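Local coordinates for cytoplasmic Protein STM1381 (Salmonella enterica subsp. enterica serovar Typhimurium, PDB 3SOZ) that is of unknown function but belongs to a family of putative glutamine amidotransferases, probably with a class I glutaminase-like fold, at residues D150-P155 with E196-P201; L121-I126 with V213-S218; P227-W232 with T237-V242. All coordinates share one frame; numbering follows the deposited sequence.

Interaction 1 of 3, residues D150-P155 with E196-P201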
loop_
_atom_site.group_PDB
_atom_site.type_symbol
_atom_site.label_atom_id
_atom_site.label_comp_id
_atom_site.label_asym_id
_atom_site.label_seq_id
_atom_site.Cartn_x
_atom_site.Cartn_y
_atom_site.Cartn_z
ATOM N N ASP A 150 -4.364 5.546 -6.904
ATOM C CA ASP A 150 -4.897 6.177 -8.097
ATOM C C ASP A 150 -6.319 5.915 -8.544
ATOM O O ASP A 150 -6.805 6.654 -9.401
ATOM C CB ASP A 150 -4.125 5.533 -9.252
ATOM C CG ASP A 150 -3.245 6.475 -9.919
ATOM O OD1 ASP A 150 -3.240 7.667 -9.524
ATOM O OD2 ASP A 150 -2.544 6.026 -10.831
ATOM N N ARG A 151 -6.955 4.826 -8.135
ATOM C CA ARG A 151 -8.123 4.437 -8.958
ATOM C C ARG A 151 -9.257 5.381 -8.646
ATOM O O ARG A 151 -9.343 5.869 -7.527
ATOM C CB ARG A 151 -8.611 2.985 -8.806
ATOM C CG ARG A 151 -7.564 1.841 -8.808
ATOM C CD ARG A 151 -7.466 1.338 -7.380
ATOM N NE ARG A 151 -8.580 0.487 -7.011
ATOM C CZ ARG A 151 -8.977 0.253 -5.767
ATOM N NH1 ARG A 151 -8.365 0.810 -4.722
ATOM N NH2 ARG A 151 -9.995 -0.571 -5.566
ATOM N N VAL A 152 -10.074 5.687 -9.656
ATOM C CA VAL A 152 -11.380 6.260 -9.432
ATOM C C VAL A 152 -12.318 5.248 -10.059
ATOM O O VAL A 152 -12.293 5.048 -11.282
ATOM C CB VAL A 152 -11.510 7.649 -10.081
ATOM C CG1 VAL A 152 -12.786 8.350 -9.619
ATOM C CG2 VAL A 152 -10.325 8.496 -9.722
ATOM N N GLU A 153 -13.091 4.557 -9.213
ATOM C CA GLU A 153 -13.967 3.495 -9.708
ATOM C C GLU A 153 -15.280 4.137 -9.994
ATOM O O GLU A 153 -15.757 4.940 -9.181
ATOM C CB GLU A 153 -14.162 2.356 -8.710
ATOM C CG GLU A 153 -12.893 1.781 -8.193
ATOM C CD GLU A 153 -12.214 0.782 -9.140
ATOM O OE1 GLU A 153 -12.654 0.610 -10.310
ATOM O OE2 GLU A 153 -11.216 0.150 -8.678
ATOM N N LEU A 154 -15.838 3.774 -11.151
ATOM C CA LEU A 154 -17.062 4.340 -11.680
ATOM C C LEU A 154 -17.956 3.180 -12.028
ATOM O O LEU A 154 -18.134 2.835 -13.220
ATOM C CB LEU A 154 -16.776 5.131 -12.958
ATOM C CG LEU A 154 -15.825 6.314 -12.782
ATOM C CD1 LEU A 154 -15.440 6.906 -14.129
ATOM C CD2 LEU A 154 -16.370 7.367 -11.778
ATOM N N PRO A 155 -18.514 2.541 -11.000
ATOM C CA PRO A 155 -19.348 1.414 -11.371
ATOM C C PRO A 155 -20.512 1.863 -12.238
ATOM O O PRO A 155 -21.018 1.069 -13.027
ATOM C CB PRO A 155 -19.837 0.858 -10.045
ATOM C CG PRO A 155 -19.374 1.810 -8.996
ATOM C CD PRO A 155 -18.320 2.697 -9.549
ATOM N N GLU A 196 -11.598 14.840 -21.057
ATOM C CA GLU A 196 -11.688 14.734 -19.604
ATOM C C GLU A 196 -12.804 13.799 -19.145
ATOM O O GLU A 196 -13.769 13.573 -19.854
ATOM C CB GLU A 196 -11.848 16.105 -18.973
ATOM C CG GLU A 196 -10.592 16.912 -18.969
ATOM C CD GLU A 196 -10.706 18.178 -18.106
ATOM O OE1 GLU A 196 -11.661 18.963 -18.303
ATOM O OE2 GLU A 196 -9.824 18.384 -17.222
ATOM N N ILE A 197 -12.656 13.249 -17.955
ATOM C CA ILE A 197 -13.639 12.313 -17.416
ATOM C C ILE A 197 -13.854 12.744 -15.988
ATOM O O ILE A 197 -12.914 13.232 -15.365
ATOM C CB ILE A 197 -13.148 10.836 -17.567
ATOM C CG1 ILE A 197 -14.230 9.839 -17.167
ATOM C CG2 ILE A 197 -11.778 10.626 -16.886
ATOM C CD1 ILE A 197 -13.991 8.487 -17.685
ATOM N N ASN A 198 -15.103 12.677 -15.517
ATOM C CA ASN A 198 -15.461 13.014 -14.134
ATOM C C ASN A 198 -14.642 14.190 -13.620
ATOM O O ASN A 198 -14.206 14.208 -12.470
ATOM C CB ASN A 198 -15.271 11.763 -13.257
ATOM C CG ASN A 198 -15.790 11.925 -11.840
ATOM O OD1 ASN A 198 -16.906 12.364 -11.619
ATOM N ND2 ASN A 198 -14.977 11.532 -10.870
ATOM N N GLY A 199 -14.405 15.168 -14.502
ATOM C CA GLY A 199 -13.708 16.425 -14.157
ATOM C C GLY A 199 -12.227 16.247 -13.864
ATOM O O GLY A 199 -11.668 16.996 -13.045
ATOM N N ASP A 200 -11.601 15.256 -14.521
ATOM C CA ASP A 200 -10.187 14.943 -14.361
ATOM C C ASP A 200 -9.639 14.625 -15.742
ATOM O O ASP A 200 -10.412 14.261 -16.629
ATOM C CB ASP A 200 -10.005 13.691 -13.491
ATOM C CG ASP A 200 -10.167 13.961 -12.022
ATOM O OD1 ASP A 200 -9.742 15.052 -11.583
ATOM O OD2 ASP A 200 -10.714 13.068 -11.300
ATOM N N PRO A 201 -8.301 14.709 -15.929
ATOM C CA PRO A 201 -7.689 14.411 -17.243
ATOM C C PRO A 201 -7.963 13.022 -17.744
ATOM O O PRO A 201 -7.949 12.081 -16.973
ATOM C CB PRO A 201 -6.202 14.524 -16.962
ATOM C CG PRO A 201 -6.097 15.425 -15.810
ATOM C CD PRO A 201 -7.356 15.373 -15.020
#

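Interaction 2 of 3, residues L121-I126 with V213-S218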
loop_
_atom_site.group_PDB
_atom_site.type_symbol
_atom_site.label_atom_id
_atom_site.label_comp_id
_atom_site.label_asym_id
_atom_site.label_seq_id
_atom_site.Cartn_x
_atom_site.Cartn_y
_atom_site.Cartn_z
ATOM N N LEU A 121 -2.251 -1.524 -12.881
ATOM C CA LEU A 121 -0.814 -1.452 -12.745
ATOM C C LEU A 121 -0.169 -0.327 -13.592
ATOM O O LEU A 121 0.955 -0.473 -14.083
ATOM C CB LEU A 121 -0.220 -2.810 -13.092
ATOM C CG LEU A 121 -0.517 -3.902 -12.094
ATOM C CD1 LEU A 121 -0.185 -5.243 -12.683
ATOM C CD2 LEU A 121 0.224 -3.638 -10.736
ATOM N N SER A 122 -0.895 0.766 -13.769
ATOM C CA SER A 122 -0.410 1.914 -14.502
ATOM C C SER A 122 -0.384 3.063 -13.541
ATOM O O SER A 122 -1.092 3.074 -12.487
ATOM C CB SER A 122 -1.338 2.299 -15.664
ATOM O OG SER A 122 -1.363 1.356 -16.736
ATOM N N PHE A 123 0.400 4.057 -13.928
ATOM C CA PHE A 123 0.570 5.275 -13.129
ATOM C C PHE A 123 0.922 4.938 -11.666
ATOM O O PHE A 123 1.973 4.333 -11.427
ATOM C CB PHE A 123 -0.607 6.252 -13.335
ATOM C CG PHE A 123 -0.973 6.427 -14.787
ATOM C CD1 PHE A 123 -0.176 7.207 -15.639
ATOM C CD2 PHE A 123 -2.083 5.776 -15.324
ATOM C CE1 PHE A 123 -0.488 7.335 -17.002
ATOM C CE2 PHE A 123 -2.418 5.907 -16.673
ATOM C CZ PHE A 123 -1.608 6.698 -17.519
ATOM N N THR A 124 0.086 5.330 -10.707
ATOM C CA THR A 124 0.288 4.897 -9.344
ATOM C C THR A 124 -0.346 3.517 -9.137
ATOM O O THR A 124 0.254 2.665 -8.503
ATOM C CB THR A 124 -0.131 5.988 -8.303
ATOM O OG1 THR A 124 0.693 7.162 -8.486
ATOM C CG2 THR A 124 0.034 5.502 -6.842
ATOM N N GLY A 125 -1.513 3.271 -9.710
ATOM C CA GLY A 125 -2.135 1.945 -9.700
ATOM C C GLY A 125 -2.761 1.504 -8.400
ATOM O O GLY A 125 -2.674 2.179 -7.392
ATOM N N ILE A 126 -3.398 0.349 -8.432
ATOM C CA ILE A 126 -4.107 -0.189 -7.256
ATOM C C ILE A 126 -3.191 -0.476 -6.091
ATOM O O ILE A 126 -2.089 -0.946 -6.274
ATOM C CB ILE A 126 -4.885 -1.448 -7.587
ATOM C CG1 ILE A 126 -5.609 -1.951 -6.313
ATOM C CG2 ILE A 126 -3.993 -2.473 -8.234
ATOM C CD1 ILE A 126 -6.886 -2.799 -6.582
ATOM N N VAL A 213 4.880 12.210 -25.914
ATOM C CA VAL A 213 4.298 11.313 -24.897
ATOM C C VAL A 213 2.796 11.429 -24.816
ATOM O O VAL A 213 2.232 12.518 -24.913
ATOM C CB VAL A 213 4.804 11.585 -23.437
ATOM C CG1 VAL A 213 4.721 10.308 -22.592
ATOM C CG2 VAL A 213 6.202 12.082 -23.422
ATOM N N CYS A 214 2.149 10.302 -24.565
ATOM C CA CYS A 214 0.716 10.308 -24.354
ATOM C C CYS A 214 0.292 9.382 -23.190
ATOM O O CYS A 214 0.775 8.250 -23.058
ATOM C CB CYS A 214 0.026 9.938 -25.664
ATOM S SG CYS A 214 -1.746 9.876 -25.603
ATOM N N CYS A 215 -0.590 9.912 -22.347
ATOM C CA CYS A 215 -1.221 9.196 -21.262
ATOM C C CYS A 215 -2.707 9.120 -21.492
ATOM O O CYS A 215 -3.367 10.128 -21.735
ATOM C CB CYS A 215 -0.999 9.927 -19.970
ATOM S SG CYS A 215 0.697 9.855 -19.510
ATOM N N PHE A 216 -3.228 7.909 -21.416
ATOM C CA PHE A 216 -4.646 7.686 -21.466
ATOM C C PHE A 216 -5.024 7.110 -20.101
ATOM O O PHE A 216 -4.461 6.095 -19.682
ATOM C CB PHE A 216 -4.995 6.738 -22.634
ATOM C CG PHE A 216 -6.442 6.412 -22.714
ATOM C CD1 PHE A 216 -7.342 7.322 -23.258
ATOM C CD2 PHE A 216 -6.927 5.230 -22.171
ATOM C CE1 PHE A 216 -8.705 7.031 -23.284
ATOM C CE2 PHE A 216 -8.281 4.938 -22.202
ATOM C CZ PHE A 216 -9.167 5.835 -22.753
ATOM N N ALA A 217 -5.955 7.759 -19.408
ATOM C CA ALA A 217 -6.162 7.521 -17.963
ATOM C C ALA A 217 -7.020 6.317 -17.616
ATOM O O ALA A 217 -7.277 6.074 -16.435
ATOM C CB ALA A 217 -6.721 8.745 -17.274
ATOM N N SER A 218 -7.455 5.573 -18.627
ATOM C CA SER A 218 -8.361 4.462 -18.413
ATOM C C SER A 218 -7.746 3.268 -19.082
ATOM O O SER A 218 -6.580 3.299 -19.437
ATOM C CB SER A 218 -9.746 4.748 -18.982
ATOM O OG SER A 218 -10.701 3.794 -18.550
#

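Interaction 3 of 3, residues P227-W232 with T237-V242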
loop_
_atom_site.group_PDB
_atom_site.type_symbol
_atom_site.label_atom_id
_atom_site.label_comp_id
_atom_site.label_asym_id
_atom_site.label_seq_id
_atom_site.Cartn_x
_atom_site.Cartn_y
_atom_site.Cartn_z
ATOM N N PRO A 227 -17.795 -2.743 -22.347
ATOM C CA PRO A 227 -18.102 -3.324 -23.645
ATOM C C PRO A 227 -18.628 -2.236 -24.605
ATOM O O PRO A 227 -18.419 -2.346 -25.797
ATOM C CB PRO A 227 -19.175 -4.379 -23.315
ATOM C CG PRO A 227 -19.082 -4.570 -21.848
ATOM C CD PRO A 227 -18.703 -3.248 -21.309
ATOM N N GLN A 228 -19.252 -1.179 -24.076
ATOM C CA GLN A 228 -19.614 -0.011 -24.877
ATOM C C GLN A 228 -18.391 0.675 -25.487
ATOM O O GLN A 228 -18.512 1.380 -26.470
ATOM C CB GLN A 228 -20.355 1.044 -24.031
ATOM C CG GLN A 228 -21.758 0.710 -23.630
ATOM C CD GLN A 228 -21.823 -0.461 -22.645
ATOM O OE1 GLN A 228 -21.154 -0.468 -21.591
ATOM N NE2 GLN A 228 -22.627 -1.461 -22.991
ATOM N N PHE A 229 -17.239 0.543 -24.851
ATOM C CA PHE A 229 -16.033 1.234 -25.283
ATOM C C PHE A 229 -15.409 0.433 -26.417
ATOM O O PHE A 229 -15.063 1.001 -27.430
ATOM C CB PHE A 229 -15.065 1.449 -24.106
ATOM C CG PHE A 229 -13.771 2.159 -24.473
ATOM C CD1 PHE A 229 -13.771 3.331 -25.227
ATOM C CD2 PHE A 229 -12.536 1.655 -24.043
ATOM C CE1 PHE A 229 -12.550 3.993 -25.557
ATOM C CE2 PHE A 229 -11.301 2.313 -24.355
ATOM C CZ PHE A 229 -11.313 3.481 -25.111
ATOM N N LEU A 230 -15.324 -0.883 -26.253
ATOM C CA LEU A 230 -14.741 -1.777 -27.263
ATOM C C LEU A 230 -15.616 -1.941 -28.507
ATOM O O LEU A 230 -15.130 -2.333 -29.577
ATOM C CB LEU A 230 -14.448 -3.200 -26.694
ATOM C CG LEU A 230 -13.586 -3.461 -25.443
ATOM C CD1 LEU A 230 -13.536 -4.969 -25.134
ATOM C CD2 LEU A 230 -12.171 -2.899 -25.558
ATOM N N GLN A 231 -16.914 -1.712 -28.370
ATOM C CA GLN A 231 -17.789 -1.848 -29.523
ATOM C C GLN A 231 -18.076 -0.508 -30.174
ATOM O O GLN A 231 -18.720 -0.466 -31.198
ATOM C CB GLN A 231 -19.080 -2.533 -29.151
ATOM C CG GLN A 231 -18.933 -3.929 -28.586
ATOM C CD GLN A 231 -20.176 -4.291 -27.766
ATOM O OE1 GLN A 231 -20.285 -5.403 -27.282
ATOM N NE2 GLN A 231 -21.117 -3.346 -27.614
ATOM N N TRP A 232 -17.583 0.575 -29.574
ATOM C CA TRP A 232 -17.602 1.913 -30.160
ATOM C C TRP A 232 -17.248 1.916 -31.644
ATOM O O TRP A 232 -16.469 1.074 -32.093
ATOM C CB TRP A 232 -16.566 2.740 -29.449
ATOM C CG TRP A 232 -16.776 4.175 -29.494
ATOM C CD1 TRP A 232 -17.937 4.833 -29.776
ATOM C CD2 TRP A 232 -15.803 5.174 -29.181
ATOM N NE1 TRP A 232 -17.741 6.191 -29.670
ATOM C CE2 TRP A 232 -16.440 6.433 -29.313
ATOM C CE3 TRP A 232 -14.452 5.134 -28.797
ATOM C CZ2 TRP A 232 -15.768 7.654 -29.061
ATOM C CZ3 TRP A 232 -13.777 6.364 -28.539
ATOM C CH2 TRP A 232 -14.443 7.597 -28.673
ATOM N N THR A 237 -9.906 3.503 -34.900
ATOM C CA THR A 237 -9.359 4.752 -35.377
ATOM C C THR A 237 -8.825 5.592 -34.216
ATOM O O THR A 237 -7.824 6.309 -34.353
ATOM C CB THR A 237 -10.444 5.542 -36.162
ATOM O OG1 THR A 237 -10.838 4.772 -37.306
ATOM C CG2 THR A 237 -9.923 6.906 -36.615
ATOM N N PHE A 238 -9.488 5.525 -33.075
ATOM C CA PHE A 238 -9.056 6.373 -32.003
ATOM C C PHE A 238 -7.625 6.035 -31.585
ATOM O O PHE A 238 -6.847 6.935 -31.285
ATOM C CB PHE A 238 -9.985 6.282 -30.808
ATOM C CG PHE A 238 -9.368 6.764 -29.547
ATOM C CD1 PHE A 238 -9.325 8.122 -29.263
ATOM C CD2 PHE A 238 -8.813 5.860 -28.642
ATOM C CE1 PHE A 238 -8.752 8.586 -28.089
ATOM C CE2 PHE A 238 -8.224 6.316 -27.461
ATOM C CZ PHE A 238 -8.200 7.681 -27.178
ATOM N N TRP A 239 -7.291 4.746 -31.547
ATOM C CA TRP A 239 -5.964 4.339 -31.087
ATOM C C TRP A 239 -4.938 4.557 -32.189
ATOM O O TRP A 239 -3.865 5.113 -31.949
ATOM C CB TRP A 239 -5.962 2.891 -30.581
ATOM C CG TRP A 239 -6.758 2.699 -29.305
ATOM C CD1 TRP A 239 -7.946 2.038 -29.162
ATOM C CD2 TRP A 239 -6.414 3.181 -27.998
ATOM N NE1 TRP A 239 -8.369 2.089 -27.857
ATOM C CE2 TRP A 239 -7.444 2.781 -27.121
ATOM C CE3 TRP A 239 -5.338 3.908 -27.486
ATOM C CZ2 TRP A 239 -7.418 3.077 -25.758
ATOM C CZ3 TRP A 239 -5.316 4.207 -26.135
ATOM C CH2 TRP A 239 -6.353 3.799 -25.287
ATOM N N CYS A 240 -5.279 4.156 -33.407
ATOM C CA CYS A 240 -4.456 4.480 -34.542
ATOM C C CYS A 240 -4.081 5.973 -34.546
ATOM O O CYS A 240 -2.899 6.310 -34.640
ATOM C CB CYS A 240 -5.146 4.044 -35.826
ATOM S SG CYS A 240 -5.193 2.204 -36.015
ATOM N N ASN A 241 -5.050 6.863 -34.389
ATOM C CA ASN A 241 -4.724 8.278 -34.322
ATOM C C ASN A 241 -3.793 8.615 -33.181
ATOM O O ASN A 241 -2.954 9.499 -33.327
ATOM C CB ASN A 241 -5.964 9.140 -34.144
ATOM C CG ASN A 241 -6.649 9.506 -35.465
ATOM O OD1 ASN A 241 -6.838 8.684 -36.357
ATOM N ND2 ASN A 241 -7.073 10.762 -35.555
ATOM N N VAL A 242 -3.950 7.955 -32.033
ATOM C CA VAL A 242 -3.133 8.268 -30.863
ATOM C C VAL A 242 -1.673 7.953 -31.194
ATOM O O VAL A 242 -0.740 8.707 -30.868
ATOM C CB VAL A 242 -3.561 7.431 -29.622
ATOM C CG1 VAL A 242 -2.778 7.871 -28.367
ATOM C CG2 VAL A 242 -5.033 7.582 -29.365
#

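Interaction 1 of 3, residues D150-P155 with E196-P201
Leu154 and Asn198 mark the closest approach of the two backbones, yet their CA atoms are still 9.2 Å apart, so strand 151-154 meets the hairpin end at 196-201 through side chains and not as a paired strand. Leu154 puts CD1 against CD1 of Ile197 at 4.2 Å. Each side chain presents the end of one branch to the other. In Ile197, CG1 is anti to the backbone N (chi1 -173°) and chi2 is also extended, which carries CD1 well out from the turn. Next to this apolar pair lies the amide of Asn198. Its ND2 sits 4.1 Å from CG1 of Val152 and 4.5 Å from CD2 of Leu154. These are van der Waals contacts; the polar need of ND2 is met by the hydroxyl of Tyr182. The same hydroxyl bonds Asp200 OD2, and the side chain of Tyr182 also touches Val152, Leu154 and Ile197. Strand 175-187 thus links the two parts.

Residues 196-201 form the tip of a two-residue beta hairpin with a type I' turn, with Asn198 and Gly199 at its corners, both at positive phi. Ile197 N bonds Asp200 O at 2.8 Å, and Asp200 N bonds Ile197 O in return. The hairpin joins strands 192-197 and 200-208 of the large mixed sheet.

On strand 151-154 the side chains alternate. Val152 and Leu154 point to the hairpin, while Arg151 and Glu153 point elsewhere and form a salt bridge. Arg151 NE reaches Glu153 OE2 at 3.1 Å in a bent hydrogen bond (137°), on the anti side but tilted out of both the carboxylate and guanidinium planes. Arg151 NH2 also bonds Asn82 OD1 of the second subunit, which places this charged side at a subunit interface.

Interaction 2 of 3, residues L121-I126 with V213-S218
Phe123 and Cys215 are brought together by two similar first torsions. In Phe123, CG is anti to the carbonyl carbon (chi1 -46°), and the ring projects from the loop toward strand 211-216. In Cys215 the sulfur is likewise anti to its carbonyl carbon and lies beside the backbone N (chi1 -69°), which sets SG at the rim of the ring. SG is 3.7 Å from Phe123 CE1. It is 5.1 Å from the ring centroid and 81° off the ring normal, so this is a sulfur-aromatic contact at the edge. Cys215 CB comes up against the same rim, 4.0 Å from Phe123 CE1.

A second group meets the ring in its plane. The carbonyl oxygen of Phe216 lies 3.6 Å from Phe123 CZ, and CE2 is about as near. An oxygen so placed faces the slightly positive ring hydrogens, an arrangement that is probably mildly favourable. Ala217 CA adds a looser contact, 4.3 Å from Phe123 CE2.

The side chain of Phe216 itself leaves from the other side of the strand and meets the Trp239 ring edge-to-face. Phe123 is further enclosed by Met116 of strand 113-117 and by Asn183 and Leu185 of strand 175-187. The whole contact is buried.

The loop after strand 113-117 packs at the C-terminal end of its parallel neighbour, strand 211-216. These parallel strands and their flanking helices are consistent with a class I glutamine amidotransferase-like alpha/beta fold.

Interaction 3 of 3, residues P227-W232 with T237-V242
Phe229 and Trp239 make the aromatic contact, their side chains crossing at about a right angle. CZ of Phe229 is 4.0 Å from CZ2 of Trp239, and CE2 of Phe229 follows at 4.2 Å. The tryptophan atom lies at the edge of the phenylalanine ring, near its plane. Phe229 reaches across because its CG is anti to the backbone N (chi1 180°). Within helix 235-246, Phe238 CE2 lies 3.5 Å above the Trp239 ring, over its centre, so Trp239 has an aromatic neighbour from its own helix as well.

Trp232 and Phe238 make a ring-to-methylene contact. Trp232 CZ3 approaches CB of Phe238 at 4.4 Å, with CB oblique to the indole. The ring of Trp232 also meets Trp176 and Phe173, while Tyr235 stands edge-to-face to both Phe229 and Trp239.

Backbone hydrogen bonds stay within each segment. Gln231 N, just past the end of the short helix 227-230, bonds Pro227 O, and Asn241 N bonds Thr237 O at 2.8 Å in the longer helix.

The joint between 227-232 and helix 235-246 is thus carbon against carbon. With no polar bond between the segments, and contact made through rings and one methylene, the fit depends on shape and on burial of apolar surface.

Interaction 2 lies deepest, its centre about 6 Å from the centre of the chain, while the centres of interactions 1 and 3 lie about 16 and 15 Å from it. Interactions 1 and 2 reach the same sheet through neighbouring strands 200-208 and 211-216. They also touch directly: Asp150 OD2 probably accepts hydrogen bonds from Thr124 N and Gly125 N. Interactions 2 and 3 join through packing alone, Phe216 against Phe229 and Phe238, and Cys214 against Val242. Interactions 1 and 3 do not touch, yet both have residues at the second subunit. Interaction 1 mixes aliphatic contacts with the amide of a surface turn asparagine, held by Tyr182; interaction 2 sets sulfur and a carbonyl around one ring; interaction 3 is largely aromatic.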